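Local coordinates for N-acetyl-beta-D glucosaminidase (Rhizomucor miehei CAU432, PDB 4ZM6), which probably combines beta-N-acetylglucosaminidase and glucosamine N-acetyltransferase activities, joining a family 3 glycoside hydrolase to a GCN5-related acetyltransferase region in one chain, at residues T373-R378 / Y484-F489; K563-R568 / G659-D664; D241-I246 / D273-T278; A754-D757 / V763-S766. All blocks are in the same frame, centred on the assembly; numbering follows the deposited sequence.

How the interactions relate
Along the chain, interaction 3 comes first, then 1, 2 and 4, each closed before the next opens. Interaction 3 lies in the glycoside hydrolase family 3 N-terminal domain, and interaction 1 in a separate six-stranded mixed sheet, their centres about 37 Å apart. Interactions 2 and 4 belong to the first and second N-acetyltransferase ranges, about 36 Å apart between centres, yet both reach one sheet: strands 660-661 and 751-756/763-771 are linked through strands 847-857, 686-692, 830-836 and 794-802. The two acetyltransferase ranges thus share one continuous sheet. Interactions 3 and 4, about 75 Å apart between centres, lie on opposite sides of the chain's centre, reflecting the extended multi-domain build.

Interaction 1: residues T373-R378 / Y484-F489; sequences TVVTNR and YDQMCF
Gln486 reaches from a 3-10 turn to Val375 and Thr376, the two residues that form a classic beta bulge facing Tyr495. The bulge lies on strand 373-377, an outermost strand of the mixed six-stranded sheet, and the turn belongs to the loop that connects strand 475-479 to strand 494-497. The packed part is small and wholly buried. With CG anti to the backbone N (chi1 -179°) and the chain extended beyond it, Gln486 spans a gap of 9.3 Å between its own CA and the CA of Val375. A glutamine suits this place because its long aliphatic part carries a polar end to a hydroxyl; the side chain also touches Tyr495 and Val530. Val375 and Thr376 both direct their side chains toward it; the valine lends a methyl, and the threonine adds its hydroxyl, which also makes a weak hydrogen bond to Asp493 O. The turn that presents Gln486 is held by Met487 N bonding to Tyr484 O at 2.8 Å and by Phe489 N bonding to Gln486 O at 2.9 Å. Toward the looser, partly exposed side lies Arg378, which forms salt bridges with Asp493 and Asp532. Thr376 OG1, set between its backbone N and carbonyl carbon (chi1 62°), stands 3.9 Å from CD of the Gln486 amide.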
loop_
_atom_site.group_PDB
_atom_site.type_symbol
_atom_site.label_atom_id
_atom_site.label_comp_id
_atom_site.label_asym_id
_atom_site.label_seq_id
_atom_site.Cartn_x
_atom_site.Cartn_y
_atom_site.Cartn_z
ATOM N N THR A 373 8.376 -5.625 28.260
ATOM C CA THR A 373 7.518 -6.730 27.872
ATOM C C THR A 373 7.874 -7.976 28.684
ATOM O O THR A 373 9.048 -8.304 28.840
ATOM C CB THR A 373 7.702 -7.069 26.377
ATOM O OG1 THR A 373 7.705 -5.868 25.596
ATOM C CG2 THR A 373 6.598 -7.990 25.893
ATOM N N VAL A 374 6.857 -8.659 29.202
ATOM C CA VAL A 374 7.021 -9.990 29.767
ATOM C C VAL A 374 6.847 -10.946 28.600
ATOM O O VAL A 374 5.770 -11.008 28.004
ATOM C CB VAL A 374 5.967 -10.281 30.845
ATOM C CG1 VAL A 374 6.096 -11.708 31.344
ATOM C CG2 VAL A 374 6.099 -9.286 31.994
ATOM N N VAL A 375 7.907 -11.680 28.273
ATOM C CA VAL A 375 7.939 -12.502 27.071
ATOM C C VAL A 375 7.483 -13.930 27.371
ATOM O O VAL A 375 6.686 -14.504 26.628
ATOM C CB VAL A 375 9.349 -12.499 26.455
ATOM C CG1 VAL A 375 9.392 -13.333 25.183
ATOM C CG2 VAL A 375 9.793 -11.075 26.169
ATOM N N THR A 376 7.994 -14.508 28.450
ATOM C CA THR A 376 7.493 -15.797 28.918
ATOM C C THR A 376 7.308 -15.768 30.421
ATOM O O THR A 376 7.939 -14.989 31.128
ATOM C CB THR A 376 8.408 -16.982 28.522
ATOM O OG1 THR A 376 9.702 -16.827 29.111
ATOM C CG2 THR A 376 8.549 -17.072 27.003
ATOM N N ASN A 377 6.412 -16.624 30.891
ATOM C CA ASN A 377 6.053 -16.695 32.293
ATOM C C ASN A 377 5.310 -18.015 32.512
ATOM O O ASN A 377 4.170 -18.046 32.988
ATOM C CB ASN A 377 5.191 -15.482 32.671
ATOM C CG ASN A 377 5.075 -15.278 34.170
ATOM O OD1 ASN A 377 5.817 -15.861 34.963
ATOM N ND2 ASN A 377 4.141 -14.439 34.564
ATOM N N ARG A 378 5.979 -19.105 32.140
ATOM C CA ARG A 378 5.383 -20.441 32.141
ATOM C C ARG A 378 4.893 -20.916 33.515
ATOM O O ARG A 378 3.884 -21.612 33.597
ATOM C CB ARG A 378 6.365 -21.469 31.549
ATOM C CG ARG A 378 6.105 -21.826 30.087
ATOM C CD ARG A 378 7.073 -21.183 29.104
ATOM N NE ARG A 378 8.408 -21.783 29.178
ATOM C CZ ARG A 378 9.389 -21.607 28.287
ATOM N NH1 ARG A 378 9.221 -20.849 27.204
ATOM N NH2 ARG A 378 10.557 -22.201 28.484
ATOM N N TYR A 484 16.783 -10.431 22.263
ATOM C CA TYR A 484 16.928 -11.772 21.682
ATOM C C TYR A 484 17.570 -12.803 22.629
ATOM O O TYR A 484 17.531 -14.002 22.351
ATOM C CB TYR A 484 17.749 -11.708 20.388
ATOM C CG TYR A 484 17.253 -10.727 19.328
ATOM C CD1 TYR A 484 16.130 -11.006 18.550
ATOM C CD2 TYR A 484 17.941 -9.542 19.081
ATOM C CE1 TYR A 484 15.694 -10.123 17.578
ATOM C CE2 TYR A 484 17.516 -8.652 18.112
ATOM C CZ TYR A 484 16.391 -8.944 17.359
ATOM O OH TYR A 484 15.975 -8.049 16.389
ATOM N N ASP A 485 18.130 -12.345 23.747
ATOM C CA ASP A 485 18.972 -13.190 24.607
ATOM C C ASP A 485 18.385 -14.569 24.945
ATOM O O ASP A 485 19.142 -15.535 25.082
ATOM C CB ASP A 485 19.330 -12.448 25.904
ATOM C CG ASP A 485 20.260 -11.263 25.673
ATOM O OD1 ASP A 485 20.713 -11.060 24.528
ATOM O OD2 ASP A 485 20.545 -10.526 26.640
ATOM N N GLN A 486 17.057 -14.669 25.073
ATOM C CA GLN A 486 16.425 -15.940 25.454
ATOM C C GLN A 486 16.574 -17.018 24.392
ATOM O O GLN A 486 16.403 -18.203 24.685
ATOM C CB GLN A 486 14.944 -15.761 25.808
ATOM C CG GLN A 486 14.271 -17.062 26.236
ATOM C CD GLN A 486 12.904 -16.877 26.861
ATOM O OE1 GLN A 486 12.591 -17.509 27.867
ATOM N NE2 GLN A 486 12.076 -16.027 26.263
ATOM N N MET A 487 16.901 -16.620 23.165
ATOM C CA MET A 487 17.220 -17.591 22.121
ATOM C C MET A 487 18.326 -18.556 22.570
ATOM O O MET A 487 18.361 -19.703 22.125
ATOM C CB MET A 487 17.620 -16.879 20.825
ATOM C CG MET A 487 19.011 -16.267 20.849
ATOM S SD MET A 487 19.284 -15.137 19.480
ATOM C CE MET A 487 19.332 -16.279 18.099
ATOM N N CYS A 488 19.217 -18.084 23.444
ATOM C CA CYS A 488 20.304 -18.897 24.008
ATOM C C CYS A 488 19.899 -19.781 25.206
ATOM O O CYS A 488 20.667 -20.652 25.615
ATOM C CB CYS A 488 21.468 -17.988 24.420
ATOM S SG CYS A 488 22.131 -16.989 23.063
ATOM N N PHE A 489 18.715 -19.555 25.772
ATOM C CA PHE A 489 18.219 -20.373 26.887
ATOM C C PHE A 489 16.684 -20.468 26.900
ATOM O O PHE A 489 16.029 -19.918 27.784
ATOM C CB PHE A 489 18.761 -19.845 28.227
ATOM C CG PHE A 489 18.827 -18.337 28.318
ATOM C CD1 PHE A 489 17.724 -17.592 28.721
ATOM C CD2 PHE A 489 20.006 -17.663 28.017
ATOM C CE1 PHE A 489 17.794 -16.208 28.810
ATOM C CE2 PHE A 489 20.076 -16.281 28.104
ATOM C CZ PHE A 489 18.967 -15.552 28.499
#

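Interaction 2: residues K563-R568 / G659-D664; sequences KDWPLR and GVPDDD
Trp565 meets Pro661 beside the acetyl-CoA site of a GCN5-related N-acetyltransferase (GNAT) fold, joining the loop between helices 546-561 and 569-577 to the short strand 660-661. The apolar contact is carried by the six-membered part of the indole, whose CZ2 lies 4.2 Å from Pro661 CB, the two side chains crossing obliquely. Trp565 turns its ring this way with CG anti to the carbonyl carbon (chi1 -46°). A large aromatic suits the spot, since the same ring meets Phe657 edge-to-face, Trp784 with planes at about 60°, and Arg851 in a cation-pi contact. Proline, rigid and apolar, touches both this ring and the bound acetyl coenzyme A.

The polar groups of the two segments look mainly to partners outside them. Asp664, at the N-cap of helix 665-677, caps a backbone N of that helix, and its OD1 accepts a hydrogen bond from Ser667 OG, a role suited to a short acidic side chain. Asp663 binds the backbone N of Ser852. Between the segments, Asp564 OD2 touches Asp664 CB at 4.3 Å. The like-charged carboxylates do not meet, a probably mild repulsion eased by the cap and Ser667: Asp564 OD2 stays 4.8 Å from Asp664 OD1.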
loop_
_atom_site.group_PDB
_atom_site.type_symbol
_atom_site.label_atom_id
_atom_site.label_comp_id
_atom_site.label_asym_id
_atom_site.label_seq_id
_atom_site.Cartn_x
_atom_site.Cartn_y
_atom_site.Cartn_z
ATOM N N LYS A 563 -27.505 9.421 25.667
ATOM C CA LYS A 563 -28.228 10.169 26.704
ATOM C C LYS A 563 -28.406 11.643 26.335
ATOM O O LYS A 563 -29.529 12.127 26.270
ATOM C CB LYS A 563 -27.533 10.047 28.068
ATOM N N ASP A 564 -27.302 12.344 26.092
ATOM C CA ASP A 564 -27.345 13.783 25.775
ATOM C C ASP A 564 -27.426 14.098 24.278
ATOM O O ASP A 564 -27.815 15.205 23.903
ATOM C CB ASP A 564 -26.106 14.496 26.339
ATOM C CG ASP A 564 -26.135 14.627 27.850
ATOM O OD1 ASP A 564 -27.025 14.034 28.495
ATOM O OD2 ASP A 564 -25.252 15.329 28.388
ATOM N N TRP A 565 -27.033 13.144 23.433
ATOM C CA TRP A 565 -26.926 13.371 21.993
ATOM C C TRP A 565 -27.492 12.206 21.192
ATOM O O TRP A 565 -26.767 11.583 20.416
ATOM C CB TRP A 565 -25.464 13.549 21.588
ATOM C CG TRP A 565 -24.654 14.457 22.441
ATOM C CD1 TRP A 565 -24.034 14.137 23.611
ATOM C CD2 TRP A 565 -24.323 15.826 22.171
ATOM N NE1 TRP A 565 -23.355 15.225 24.098
ATOM C CE2 TRP A 565 -23.509 16.273 23.230
ATOM C CE3 TRP A 565 -24.647 16.719 21.143
ATOM C CZ2 TRP A 565 -23.013 17.571 23.294
ATOM C CZ3 TRP A 565 -24.149 18.014 21.207
ATOM C CH2 TRP A 565 -23.339 18.424 22.279
ATOM N N PRO A 566 -28.786 11.904 21.365
ATOM C CA PRO A 566 -29.384 10.849 20.543
ATOM C C PRO A 566 -29.319 11.212 19.057
ATOM O O PRO A 566 -29.607 12.358 18.697
ATOM C CB PRO A 566 -30.830 10.781 21.042
ATOM C CG PRO A 566 -31.075 12.089 21.723
ATOM C CD PRO A 566 -29.758 12.522 22.282
ATOM N N LEU A 567 -28.922 10.257 18.212
ATOM C CA LEU A 567 -28.662 10.537 16.793
ATOM C C LEU A 567 -28.945 9.328 15.902
ATOM O O LEU A 567 -28.227 8.332 15.969
ATOM C CB LEU A 567 -27.204 10.978 16.615
ATOM C CG LEU A 567 -26.836 11.640 15.286
ATOM C CD1 LEU A 567 -27.539 12.986 15.134
ATOM C CD2 LEU A 567 -25.332 11.818 15.151
ATOM N N ARG A 568 -29.971 9.426 15.055
ATOM C CA ARG A 568 -30.406 8.300 14.209
ATOM C C ARG A 568 -29.367 7.901 13.140
ATOM O O ARG A 568 -28.510 8.702 12.762
ATOM C CB ARG A 568 -31.755 8.627 13.547
ATOM N N GLY A 659 -15.639 20.946 18.628
ATOM C CA GLY A 659 -14.525 20.706 19.527
ATOM C C GLY A 659 -14.932 19.548 20.407
ATOM O O GLY A 659 -15.664 18.667 19.958
ATOM N N VAL A 660 -14.484 19.545 21.658
ATOM C CA VAL A 660 -14.817 18.456 22.561
ATOM C C VAL A 660 -15.904 18.912 23.526
ATOM O O VAL A 660 -15.725 19.893 24.243
ATOM C CB VAL A 660 -13.589 17.967 23.352
ATOM C CG1 VAL A 660 -13.959 16.767 24.218
ATOM C CG2 VAL A 660 -12.448 17.616 22.404
ATOM N N PRO A 661 -17.042 18.205 23.544
ATOM C CA PRO A 661 -18.114 18.517 24.490
ATOM C C PRO A 661 -17.589 18.737 25.905
ATOM O O PRO A 661 -16.575 18.146 26.289
ATOM C CB PRO A 661 -19.000 17.270 24.440
ATOM C CG PRO A 661 -18.795 16.718 23.073
ATOM C CD PRO A 661 -17.406 17.101 22.637
ATOM N N ASP A 662 -18.278 19.588 26.662
ATOM C CA ASP A 662 -17.847 19.967 28.008
ATOM C C ASP A 662 -18.873 19.682 29.112
ATOM O O ASP A 662 -18.540 19.744 30.295
ATOM C CB ASP A 662 -17.503 21.455 28.014
ATOM C CG ASP A 662 -16.754 21.871 29.250
ATOM O OD1 ASP A 662 -15.613 21.403 29.441
ATOM O OD2 ASP A 662 -17.312 22.665 30.032
ATOM N N ASP A 663 -20.101 19.340 28.738
ATOM C CA ASP A 663 -21.213 19.328 29.690
ATOM C C ASP A 663 -21.440 17.981 30.388
ATOM O O ASP A 663 -22.408 17.831 31.131
ATOM C CB ASP A 663 -22.496 19.792 28.990
ATOM C CG ASP A 663 -22.325 21.135 28.294
ATOM O OD1 ASP A 663 -21.840 22.093 28.939
ATOM O OD2 ASP A 663 -22.660 21.231 27.093
ATOM N N ASP A 664 -20.566 17.006 30.163
ATOM C CA ASP A 664 -20.612 15.766 30.929
ATOM C C ASP A 664 -19.203 15.282 31.250
ATOM O O ASP A 664 -18.232 15.715 30.629
ATOM C CB ASP A 664 -21.419 14.686 30.202
ATOM C CG ASP A 664 -20.668 14.073 29.043
ATOM O OD1 ASP A 664 -20.450 14.784 28.041
ATOM O OD2 ASP A 664 -20.301 12.877 29.130
#

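Interaction 3: residues D241-I246 / D273-T278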
loop_
_atom_site.group_PDB
_atom_site.type_symbol
_atom_site.label_atom_id
_atom_site.label_comp_id
_atom_site.label_asym_id
_atom_site.label_seq_id
_atom_site.Cartn_x
_atom_site.Cartn_y
_atom_site.Cartn_z
ATOM N N ASP A 241 33.662 -2.536 -5.242
ATOM C CA ASP A 241 34.979 -1.955 -4.985
ATOM C C ASP A 241 35.007 -1.135 -3.696
ATOM O O ASP A 241 35.944 -1.253 -2.908
ATOM C CB ASP A 241 35.419 -1.074 -6.159
ATOM C CG ASP A 241 35.569 -1.854 -7.458
ATOM O OD1 ASP A 241 35.843 -3.076 -7.409
ATOM O OD2 ASP A 241 35.417 -1.237 -8.532
ATOM N N VAL A 242 33.985 -0.308 -3.482
ATOM C CA VAL A 242 33.982 0.623 -2.349
ATOM C C VAL A 242 32.678 0.656 -1.566
ATOM O O VAL A 242 31.628 0.223 -2.041
ATOM C CB VAL A 242 34.323 2.059 -2.791
ATOM C CG1 VAL A 242 35.800 2.160 -3.143
ATOM C CG2 VAL A 242 33.446 2.496 -3.958
ATOM N N VAL A 243 32.779 1.211 -0.364
ATOM C CA VAL A 243 31.694 1.229 0.607
ATOM C C VAL A 243 30.617 2.254 0.197
ATOM O O VAL A 243 30.912 3.234 -0.492
ATOM C CB VAL A 243 32.270 1.483 2.029
ATOM C CG1 VAL A 243 32.225 2.958 2.417
ATOM C CG2 VAL A 243 31.559 0.625 3.058
ATOM N N SER A 244 29.375 2.010 0.619
ATOM C CA SER A 244 28.197 2.758 0.139
ATOM C C SER A 244 28.306 4.287 0.161
ATOM O O SER A 244 27.820 4.958 -0.752
ATOM C CB SER A 244 26.954 2.339 0.929
ATOM O OG SER A 244 27.171 2.458 2.325
ATOM N N SER A 245 28.939 4.831 1.199
ATOM C CA SER A 245 29.056 6.286 1.373
ATOM C C SER A 245 29.785 6.987 0.234
ATOM O O SER A 245 29.529 8.159 -0.035
ATOM C CB SER A 245 29.781 6.598 2.678
ATOM O OG SER A 245 29.225 5.847 3.740
ATOM N N ILE A 246 30.695 6.267 -0.420
ATOM C CA ILE A 246 31.553 6.841 -1.457
ATOM C C ILE A 246 31.320 6.221 -2.838
ATOM O O ILE A 246 32.067 6.498 -3.782
ATOM C CB ILE A 246 33.041 6.729 -1.054
ATOM C CG1 ILE A 246 33.507 5.262 -1.064
ATOM C CG2 ILE A 246 33.253 7.385 0.308
ATOM C CD1 ILE A 246 34.745 4.972 -0.237
ATOM N N ASP A 273 36.334 2.521 10.936
ATOM C CA ASP A 273 37.272 1.638 10.238
ATOM C C ASP A 273 36.763 1.188 8.866
ATOM O O ASP A 273 37.559 0.894 7.974
ATOM C CB ASP A 273 37.623 0.415 11.098
ATOM C CG ASP A 273 38.464 0.773 12.323
ATOM O OD1 ASP A 273 39.271 1.730 12.252
ATOM O OD2 ASP A 273 38.324 0.083 13.355
ATOM N N ALA A 274 35.444 1.152 8.698
ATOM C CA ALA A 274 34.833 0.781 7.420
ATOM C C ALA A 274 35.257 1.682 6.253
ATOM O O ALA A 274 35.246 1.241 5.106
ATOM C CB ALA A 274 33.317 0.767 7.552
ATOM N N VAL A 275 35.606 2.934 6.537
ATOM C CA VAL A 275 36.129 3.832 5.504
ATOM C C VAL A 275 37.566 4.292 5.764
ATOM O O VAL A 275 38.246 4.707 4.827
ATOM C CB VAL A 275 35.230 5.073 5.319
ATOM C CG1 VAL A 275 35.614 6.170 6.295
ATOM C CG2 VAL A 275 35.317 5.598 3.892
ATOM N N LYS A 276 38.019 4.250 7.018
ATOM C CA LYS A 276 39.398 4.631 7.347
ATOM C C LYS A 276 40.390 3.527 6.971
ATOM O O LYS A 276 41.534 3.815 6.611
ATOM C CB LYS A 276 39.530 4.970 8.838
ATOM C CG LYS A 276 40.929 5.418 9.265
ATOM C CD LYS A 276 41.003 5.778 10.742
ATOM C CE LYS A 276 40.801 4.556 11.630
ATOM N NZ LYS A 276 41.072 4.848 13.063
ATOM N N GLU A 277 39.951 2.270 7.065
ATOM C CA GLU A 277 40.798 1.119 6.739
ATOM C C GLU A 277 40.571 0.584 5.316
ATOM O O GLU A 277 41.135 -0.448 4.952
ATOM C CB GLU A 277 40.591 -0.010 7.759
ATOM C CG GLU A 277 40.612 0.419 9.223
ATOM C CD GLU A 277 41.920 1.068 9.651
ATOM O OE1 GLU A 277 42.707 0.419 10.374
ATOM O OE2 GLU A 277 42.166 2.229 9.270
ATOM N N THR A 278 39.738 1.270 4.528
ATOM C CA THR A 278 39.609 0.994 3.091
ATOM C C THR A 278 40.358 2.053 2.294
ATOM O O THR A 278 41.087 1.731 1.358
ATOM C CB THR A 278 38.140 0.968 2.621
ATOM O OG1 THR A 278 37.525 2.242 2.864
ATOM C CG2 THR A 278 37.360 -0.135 3.329
#
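Val275 turns its side chain from helix 273-276 toward Val243 and Ile246, and its CG2 methyl is the point where both meet it. Val243 offers CG1, 4.3 Å from Val275 CG2, and Ile246 offers CD1, 4.2 Å from the same methyl. The loop can bring up two side chains together because it is folded into a turn: Ile246 N bonds to Val243 O at 3.0 Å, so that residues three apart both point to the helix. Ile246 sets CG1 between its backbone N and carbonyl carbon (chi1 69°), and a nearly extended chi2 of -159° carries the delta methyl across to the valine. The other branch of Val243 addresses the helix backbone instead, CG2 lying 4.3 Å from Ala274 O. Branched aliphatic residues suit this buried seam because they fill it with methyls without demanding polar partners. His232 touches both Val243 and Ala274, while Met287 of helix 281-291 packs on Ile246.

Ser244 and Ser245 are buried, but each hydroxyl is hydrogen-bonded to Gly231 O, which ties the turn to the end of strand 227-230. Within the helix and away from the seam, Lys276 and Asp273 form a long salt bridge, with Lys276 NZ 3.7 Å from Asp273 OD1. The two segments follow strands 227-230 and 264-267 respectively, so the contact joins successive strand-to-helix connections, an arrangement consistent with the TIM-barrel-type N-terminal domain of glycoside hydrolase family 3.

Interaction 4: residues A754-D757 / V763-S766; sequences ARQD and VIAS
Ala754 is gripped by two backbone hydrogen bonds to strand 763-771. Its O accepts Ile764 N at 2.9 Å and nearly straight, with an angle of 175° at the hydrogen, while its N donates to Ala765 O at 3.0 Å. Ile764 and Ala765 therefore both face Ala754: a classic beta bulge in the antiparallel hairpin of strands 751-756 and 763-771, where the pairing shifts by one residue before Arg755 meets Val763 in a non-hydrogen-bonded pair.

Arg755 and Val763 stand on one face of the sheet. The valine's CG2 lies over one face of the guanidinium, offset toward the rim and 4.1 Å from Arg755 NH1, while NE bonds to Gly761 O and NH1 forms a salt bridge with Glu723. Arginine suits the place: its flat face, poor in hydrogen-bonding directions, can lie against a methyl while the rim N-H groups bond elsewhere.

The opposite face carries Ala754 and Ala765, whose CB atoms are 3.7 Å apart; small side chains suit a face on which helix 811-825 packs, its Ile811 and Ile815 touching Ala765. Ile764 adds CG1, 4.0 Å from Ala754 CB, and its CD1 reaches 4.0 Å from Arg755 C. The chemistry thus divides the work: backbone bonds fix the register round the bulge, apolar packing lines the alanine face, and the paired arginine ties the hairpin to helix 721-731 through Glu723.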
loop_
_atom_site.group_PDB
_atom_site.type_symbol
_atom_site.label_atom_id
_atom_site.label_comp_id
_atom_site.label_asym_id
_atom_site.label_seq_id
_atom_site.Cartn_x
_atom_site.Cartn_y
_atom_site.Cartn_z
ATOM N N ALA A 754 -28.638 41.007 3.230
ATOM C CA ALA A 754 -29.139 42.357 3.431
ATOM C C ALA A 754 -28.614 43.216 2.289
ATOM O O ALA A 754 -27.447 43.088 1.911
ATOM C CB ALA A 754 -28.675 42.907 4.767
ATOM N N ARG A 755 -29.484 44.059 1.728
ATOM C CA ARG A 755 -29.109 45.003 0.666
ATOM C C ARG A 755 -29.496 46.427 1.041
ATOM O O ARG A 755 -30.412 46.643 1.837
ATOM C CB ARG A 755 -29.788 44.643 -0.654
ATOM C CG ARG A 755 -29.292 43.360 -1.290
ATOM C CD ARG A 755 -30.019 43.077 -2.596
ATOM N NE ARG A 755 -29.089 42.687 -3.661
ATOM C CZ ARG A 755 -28.964 41.465 -4.178
ATOM N NH1 ARG A 755 -28.077 41.262 -5.140
ATOM N NH2 ARG A 755 -29.714 40.445 -3.758
ATOM N N GLN A 756 -28.802 47.398 0.456
ATOM C CA GLN A 756 -29.108 48.798 0.704
ATOM C C GLN A 756 -30.336 49.191 -0.096
ATOM O O GLN A 756 -30.417 48.905 -1.290
ATOM C CB GLN A 756 -27.926 49.694 0.315
ATOM C CG GLN A 756 -28.102 51.162 0.694
ATOM C CD GLN A 756 -28.404 51.358 2.169
ATOM O OE1 GLN A 756 -29.409 51.968 2.544
ATOM N NE2 GLN A 756 -27.539 50.820 3.014
ATOM N N ASP A 757 -31.294 49.833 0.571
ATOM C CA ASP A 757 -32.497 50.389 -0.070
ATOM C C ASP A 757 -33.508 49.330 -0.506
ATOM O O ASP A 757 -34.620 49.280 0.024
ATOM C CB ASP A 757 -32.140 51.284 -1.272
ATOM C CG ASP A 757 -31.156 52.377 -0.919
ATOM O OD1 ASP A 757 -31.262 52.947 0.189
ATOM O OD2 ASP A 757 -30.273 52.662 -1.756
ATOM N N VAL A 763 -24.876 44.205 -1.778
ATOM C CA VAL A 763 -24.961 43.324 -0.615
ATOM C C VAL A 763 -24.090 43.880 0.510
ATOM O O VAL A 763 -22.907 44.160 0.312
ATOM C CB VAL A 763 -24.508 41.890 -0.957
ATOM C CG1 VAL A 763 -24.510 41.011 0.292
ATOM C CG2 VAL A 763 -25.401 41.292 -2.038
ATOM N N ILE A 764 -24.685 44.045 1.685
ATOM C CA ILE A 764 -23.988 44.620 2.842
ATOM C C ILE A 764 -23.908 43.672 4.042
ATOM O O ILE A 764 -23.222 43.964 5.017
ATOM C CB ILE A 764 -24.631 45.959 3.286
ATOM C CG1 ILE A 764 -26.088 45.764 3.722
ATOM C CG2 ILE A 764 -24.524 46.990 2.166
ATOM C CD1 ILE A 764 -26.840 47.060 3.945
ATOM N N ALA A 765 -24.606 42.546 3.971
ATOM C CA ALA A 765 -24.567 41.545 5.021
ATOM C C ALA A 765 -25.119 40.249 4.451
ATOM O O ALA A 765 -25.688 40.247 3.352
ATOM C CB ALA A 765 -25.387 41.992 6.224
ATOM N N SER A 766 -24.951 39.151 5.182
ATOM C CA SER A 766 -25.494 37.872 4.746
ATOM C C SER A 766 -25.507 36.858 5.871
ATOM O O SER A 766 -24.789 37.014 6.851
ATOM C CB SER A 766 -24.677 37.311 3.576
ATOM O OG SER A 766 -23.647 36.461 4.036
#